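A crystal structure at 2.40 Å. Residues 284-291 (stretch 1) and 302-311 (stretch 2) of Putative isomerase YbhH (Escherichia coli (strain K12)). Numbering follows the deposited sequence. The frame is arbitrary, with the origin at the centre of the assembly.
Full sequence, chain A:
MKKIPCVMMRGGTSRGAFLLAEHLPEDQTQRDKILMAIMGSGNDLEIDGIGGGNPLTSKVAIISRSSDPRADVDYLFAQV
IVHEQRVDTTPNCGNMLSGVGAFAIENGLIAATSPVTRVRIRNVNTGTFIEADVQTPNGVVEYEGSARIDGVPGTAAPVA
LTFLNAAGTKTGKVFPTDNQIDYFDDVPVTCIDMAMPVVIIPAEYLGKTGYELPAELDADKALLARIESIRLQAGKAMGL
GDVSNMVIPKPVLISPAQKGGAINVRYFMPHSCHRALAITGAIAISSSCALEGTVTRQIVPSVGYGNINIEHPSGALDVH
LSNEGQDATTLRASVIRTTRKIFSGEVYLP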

ATOM      1  N   ALA A 284       6.843  -9.978 -15.545  1.00 28.44           N
ATOM      2  CA  ALA A 284       7.969 -10.844 -15.208  1.00 34.85           C
ATOM      3  C   ALA A 284       9.054 -10.785 -16.277  1.00 36.24           C
ATOM      4  O   ALA A 284      10.243 -10.655 -15.962  1.00 39.39           O
ATOM      5  CB  ALA A 284       7.481 -12.280 -15.010  1.00 30.04           C
ATOM      6  N   ILE A 285       8.661 -10.880 -17.549  1.00 28.03           N
ATOM      7  CA  ILE A 285       9.635 -10.902 -18.638  1.00 27.43           C
ATOM      8  C   ILE A 285      10.362  -9.566 -18.736  1.00 28.51           C
ATOM      9  O   ILE A 285      11.590  -9.520 -18.873  1.00 32.25           O
ATOM     10  CB  ILE A 285       8.944 -11.262 -19.963  1.00 28.26           C
ATOM     11  CG1 ILE A 285       8.320 -12.651 -19.866  1.00 31.33           C
ATOM     12  CG2 ILE A 285       9.936 -11.195 -21.113  1.00 29.73           C
ATOM     13  CD1 ILE A 285       7.179 -12.860 -20.823  1.00 41.62           C
ATOM     14  N   SER A 286       9.616  -8.460 -18.681  1.00 26.30           N
ATOM     15  CA  SER A 286      10.251  -7.148 -18.744  1.00 26.19           C
ATOM     16  C   SER A 286      11.201  -6.941 -17.570  1.00 32.40           C
ATOM     17  O   SER A 286      12.255  -6.310 -17.719  1.00 34.10           O
ATOM     18  CB  SER A 286       9.187  -6.049 -18.781  1.00 30.60           C
ATOM     19  OG  SER A 286       8.405  -6.059 -17.597  1.00 40.81           O
ATOM     20  N   SER A 287      10.849  -7.475 -16.395  1.00 27.64           N
ATOM     21  CA  SER A 287      11.723  -7.361 -15.231  1.00 33.45           C
ATOM     22  C   SER A 287      13.045  -8.082 -15.458  1.00 34.82           C
ATOM     23  O   SER A 287      14.113  -7.553 -15.127  1.00 39.37           O
ATOM     24  CB  SER A 287      11.025  -7.914 -13.989  1.00 37.36           C
ATOM     25  OG  SER A 287       9.876  -7.153 -13.670  1.00 34.97           O
ATOM     26  N   SER A 288      12.995  -9.293 -16.016  1.00 31.64           N
ATOM     27  CA  SER A 288      14.229 -10.018 -16.296  1.00 35.97           C
ATOM     28  C   SER A 288      15.101  -9.274 -17.297  1.00 32.09           C
ATOM     29  O   SER A 288      16.328  -9.405 -17.264  1.00 37.61           O
ATOM     30  CB  SER A 288      13.916 -11.421 -16.809  1.00 35.40           C
ATOM     31  OG  SER A 288      13.325 -11.372 -18.096  1.00 38.40           O
ATOM     32  N   CYS A 289      14.492  -8.482 -18.185  1.00 29.94           N
ATOM     33  CA  CYS A 289      15.286  -7.667 -19.102  1.00 34.77           C
ATOM     34  C   CYS A 289      16.075  -6.595 -18.363  1.00 36.99           C
ATOM     35  O   CYS A 289      17.176  -6.232 -18.792  1.00 41.41           O
ATOM     36  CB  CYS A 289      14.389  -7.015 -20.154  1.00 35.85           C
ATOM     37  SG  CYS A 289      13.636  -8.157 -21.333  1.00 31.92           S
ATOM     38  N   ALA A 290      15.532  -6.073 -17.262  1.00 37.29           N
ATOM     39  CA  ALA A 290      16.192  -5.003 -16.527  1.00 36.95           C
ATOM     40  C   ALA A 290      17.110  -5.516 -15.429  1.00 42.16           C
ATOM     41  O   ALA A 290      18.132  -4.883 -15.147  1.00 48.38           O
ATOM     42  CB  ALA A 290      15.151  -4.059 -15.920  1.00 34.87           C
ATOM     43  N   LEU A 291      16.775  -6.641 -14.803  1.00 45.98           N
ATOM     44  CA  LEU A 291      17.613  -7.177 -13.739  1.00 52.26           C
ATOM     45  C   LEU A 291      18.863  -7.826 -14.320  1.00 62.27           C
ATOM     46  O   LEU A 291      18.801  -8.545 -15.323  1.00 71.17           O
ATOM     47  CB  LEU A 291      16.832  -8.188 -12.903  1.00 45.83           C
ATOM     48  CG  LEU A 291      15.585  -7.632 -12.214  1.00 48.36           C
ATOM     49  CD1 LEU A 291      14.869  -8.720 -11.436  1.00 52.71           C
ATOM     50  CD2 LEU A 291      15.956  -6.468 -11.309  1.00 46.80           C
TER
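Stretch 2 (302-311) SVGYGNINIE

What forms the apolar centre of the contact? Ile-308 and Ile-310, alternate residues of an extended strand, both turn their CA-to-CB bonds toward the helix of stretch 1. Ile-310, with chi1 and chi2 both m, brings CD1 to 4.3 Å from CG2 of Ile-285 and 4.1 Å from CB of Ser-286. Ile-308, in the mt rotamer, sets its CG2 4.0 Å from CB of Ser-286, while its CD1 lies 3.6 Å from O of Ser-286 and 4.4 Å from CB of Cys-289. Asn-309, between them, points away, as the alternation of a strand requires.

How does the strand run over the helix? Their N-to-C directions make an angle of 125°, so stretch 2 runs obliquely back across the helix, and the axes approach to 9.2 Å. Ser-286 faces Ile-308, with 6.3 Å between their CA atoms. Towards the helix end the backbones draw closer: CA of Ala-290 is 5.4 Å from CA of Gly-304.

What covers the last turn of the helix? The loop before the strand does. Val-303 places CG2 3.7 Å from CB of Cys-289 and 3.6 Å from its O. The small side chain of Ala-290 lies 3.8 Å, CB to O, from Gly-304, and the same CB is 3.9 Å from CE2 of Tyr-305, meeting that ring obliquely. Gly-304 has a phi of 72°, a value that favours glycine.

Where does the contact become polar? No direct hydrogen bond joins the stretches; a water links them instead. It donates to O of Cys-289 at 2.9 Å and accepts from N of Gly-304 at 2.5 Å, joining the helix's last turn to the loop. Leu-291 then leaves helical geometry, its N still bonded to O of Ser-287 at 2.8 Å.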

ATOM      1  N   SER A 302      20.699  -5.244 -24.100  1.00 43.13           N
ATOM      2  CA  SER A 302      20.302  -4.594 -22.860  1.00 48.26           C
ATOM      3  C   SER A 302      19.288  -3.487 -23.134  1.00 50.96           C
ATOM      4  O   SER A 302      19.319  -2.827 -24.175  1.00 50.30           O
ATOM      5  CB  SER A 302      21.526  -4.021 -22.146  1.00 51.96           C
ATOM      6  OG  SER A 302      22.164  -3.043 -22.947  1.00 62.24           O
ATOM      7  N   VAL A 303      18.381  -3.288 -22.179  1.00 52.88           N
ATOM      8  CA  VAL A 303      17.286  -2.340 -22.352  1.00 56.15           C
ATOM      9  C   VAL A 303      17.382  -1.214 -21.329  1.00 66.75           C
ATOM     10  O   VAL A 303      16.975  -0.078 -21.602  1.00 68.10           O
ATOM     11  CB  VAL A 303      15.924  -3.055 -22.258  1.00 53.18           C
ATOM     12  CG1 VAL A 303      15.796  -4.099 -23.355  1.00 49.48           C
ATOM     13  CG2 VAL A 303      15.748  -3.702 -20.887  1.00 44.26           C
ATOM     14  N   GLY A 304      17.923  -1.518 -20.148  1.00 70.69           N
ATOM     15  CA  GLY A 304      17.901  -0.554 -19.066  1.00 75.94           C
ATOM     16  C   GLY A 304      16.501  -0.392 -18.496  1.00 81.38           C
ATOM     17  O   GLY A 304      15.675  -1.312 -18.516  1.00 84.94           O
ATOM     18  N   TYR A 305      16.231   0.800 -17.974  1.00 85.59           N
ATOM     19  CA  TYR A 305      14.904   1.151 -17.488  1.00 80.58           C
ATOM     20  C   TYR A 305      14.193   2.067 -18.480  1.00 78.98           C
ATOM     21  O   TYR A 305      14.813   2.734 -19.314  1.00 84.84           O
ATOM     22  CB  TYR A 305      14.976   1.823 -16.112  1.00 76.15           C
ATOM     23  CG  TYR A 305      15.373   0.887 -14.989  1.00 73.75           C
ATOM     24  CD1 TYR A 305      16.624   0.983 -14.388  1.00 85.83           C
ATOM     25  CD2 TYR A 305      14.507  -0.100 -14.541  1.00 57.51           C
ATOM     26  CE1 TYR A 305      16.997   0.119 -13.361  1.00 83.51           C
ATOM     27  CE2 TYR A 305      14.870  -0.964 -13.521  1.00 64.87           C
ATOM     28  CZ  TYR A 305      16.113  -0.853 -12.934  1.00 73.40           C
ATOM     29  OH  TYR A 305      16.458  -1.720 -11.920  1.00 69.84           O
ATOM     30  N   GLY A 306      12.863   2.084 -18.380  1.00 69.98           N
ATOM     31  CA  GLY A 306      12.024   2.861 -19.269  1.00 68.11           C
ATOM     32  C   GLY A 306      10.983   1.986 -19.944  1.00 61.60           C
ATOM     33  O   GLY A 306      10.432   1.070 -19.319  1.00 51.35           O
ATOM     34  N   ASN A 307      10.718   2.284 -21.214  1.00 53.82           N
ATOM     35  CA  ASN A 307       9.729   1.549 -21.990  1.00 48.12           C
ATOM     36  C   ASN A 307      10.342   0.261 -22.534  1.00 45.00           C
ATOM     37  O   ASN A 307      11.340   0.297 -23.262  1.00 49.23           O
ATOM     38  CB  ASN A 307       9.202   2.412 -23.128  1.00 51.74           C
ATOM     39  CG  ASN A 307       8.113   1.722 -23.918  1.00 68.88           C
ATOM     40  OD1 ASN A 307       6.938   1.798 -23.564  1.00 76.89           O
ATOM     41  ND2 ASN A 307       8.495   1.043 -24.995  1.00 78.11           N
ATOM     42  N   ILE A 308       9.735  -0.871 -22.199  1.00 39.96           N
ATOM     43  CA  ILE A 308      10.193  -2.182 -22.644  1.00 33.62           C
ATOM     44  C   ILE A 308       9.058  -2.815 -23.435  1.00 30.20           C
ATOM     45  O   ILE A 308       7.999  -3.129 -22.875  1.00 29.48           O
ATOM     46  CB  ILE A 308      10.617  -3.069 -21.470  1.00 34.75           C
ATOM     47  CG1 ILE A 308      11.749  -2.393 -20.698  1.00 38.61           C
ATOM     48  CG2 ILE A 308      11.042  -4.435 -21.963  1.00 31.86           C
ATOM     49  CD1 ILE A 308      12.310  -3.229 -19.581  1.00 42.80           C
ATOM     50  N   ASN A 309       9.271  -2.993 -24.734  1.00 30.13           N
ATOM     51  CA  ASN A 309       8.247  -3.515 -25.631  1.00 28.20           C
ATOM     52  C   ASN A 309       8.406  -5.029 -25.754  1.00 29.18           C
ATOM     53  O   ASN A 309       9.466  -5.514 -26.172  1.00 32.30           O
ATOM     54  CB  ASN A 309       8.358  -2.827 -26.991  1.00 26.94           C
ATOM     55  CG  ASN A 309       7.296  -3.280 -27.967  1.00 37.26           C
ATOM     56  OD1 ASN A 309       7.508  -4.212 -28.741  1.00 41.76           O
ATOM     57  ND2 ASN A 309       6.149  -2.613 -27.945  1.00 39.81           N
ATOM     58  N   ILE A 310       7.364  -5.771 -25.375  1.00 26.41           N
ATOM     59  CA  ILE A 310       7.361  -7.233 -25.388  1.00 28.39           C
ATOM     60  C   ILE A 310       6.503  -7.701 -26.557  1.00 37.23           C
ATOM     61  O   ILE A 310       5.299  -7.420 -26.602  1.00 36.69           O
ATOM     62  CB  ILE A 310       6.823  -7.825 -24.076  1.00 28.99           C
ATOM     63  CG1 ILE A 310       7.394  -7.099 -22.854  1.00 33.61           C
ATOM     64  CG2 ILE A 310       7.113  -9.323 -24.012  1.00 25.22           C
ATOM     65  CD1 ILE A 310       8.856  -7.323 -22.634  1.00 44.94           C
ATOM     66  N   GLU A 311       7.109  -8.443 -27.478  1.00 30.22           N
ATOM     67  CA  GLU A 311       6.392  -8.975 -28.628  1.00 26.88           C
ATOM     68  C   GLU A 311       5.834 -10.357 -28.313  1.00 27.70           C
ATOM     69  O   GLU A 311       6.459 -11.148 -27.599  1.00 29.90           O
ATOM     70  CB  GLU A 311       7.311  -9.027 -29.853  1.00 26.03           C
ATOM     71  CG  GLU A 311       7.812  -7.647 -30.274  1.00 31.89           C
ATOM     72  CD  GLU A 311       8.724  -7.672 -31.490  1.00 37.09           C
ATOM     73  OE1 GLU A 311       9.085  -8.773 -31.957  1.00 39.97           O
ATOM     74  OE2 GLU A 311       9.081  -6.578 -31.978  1.00 37.08           O
TER
HETATM   75  O   HOH W   1      18.607  -3.696 -19.226  1.00 65.35           O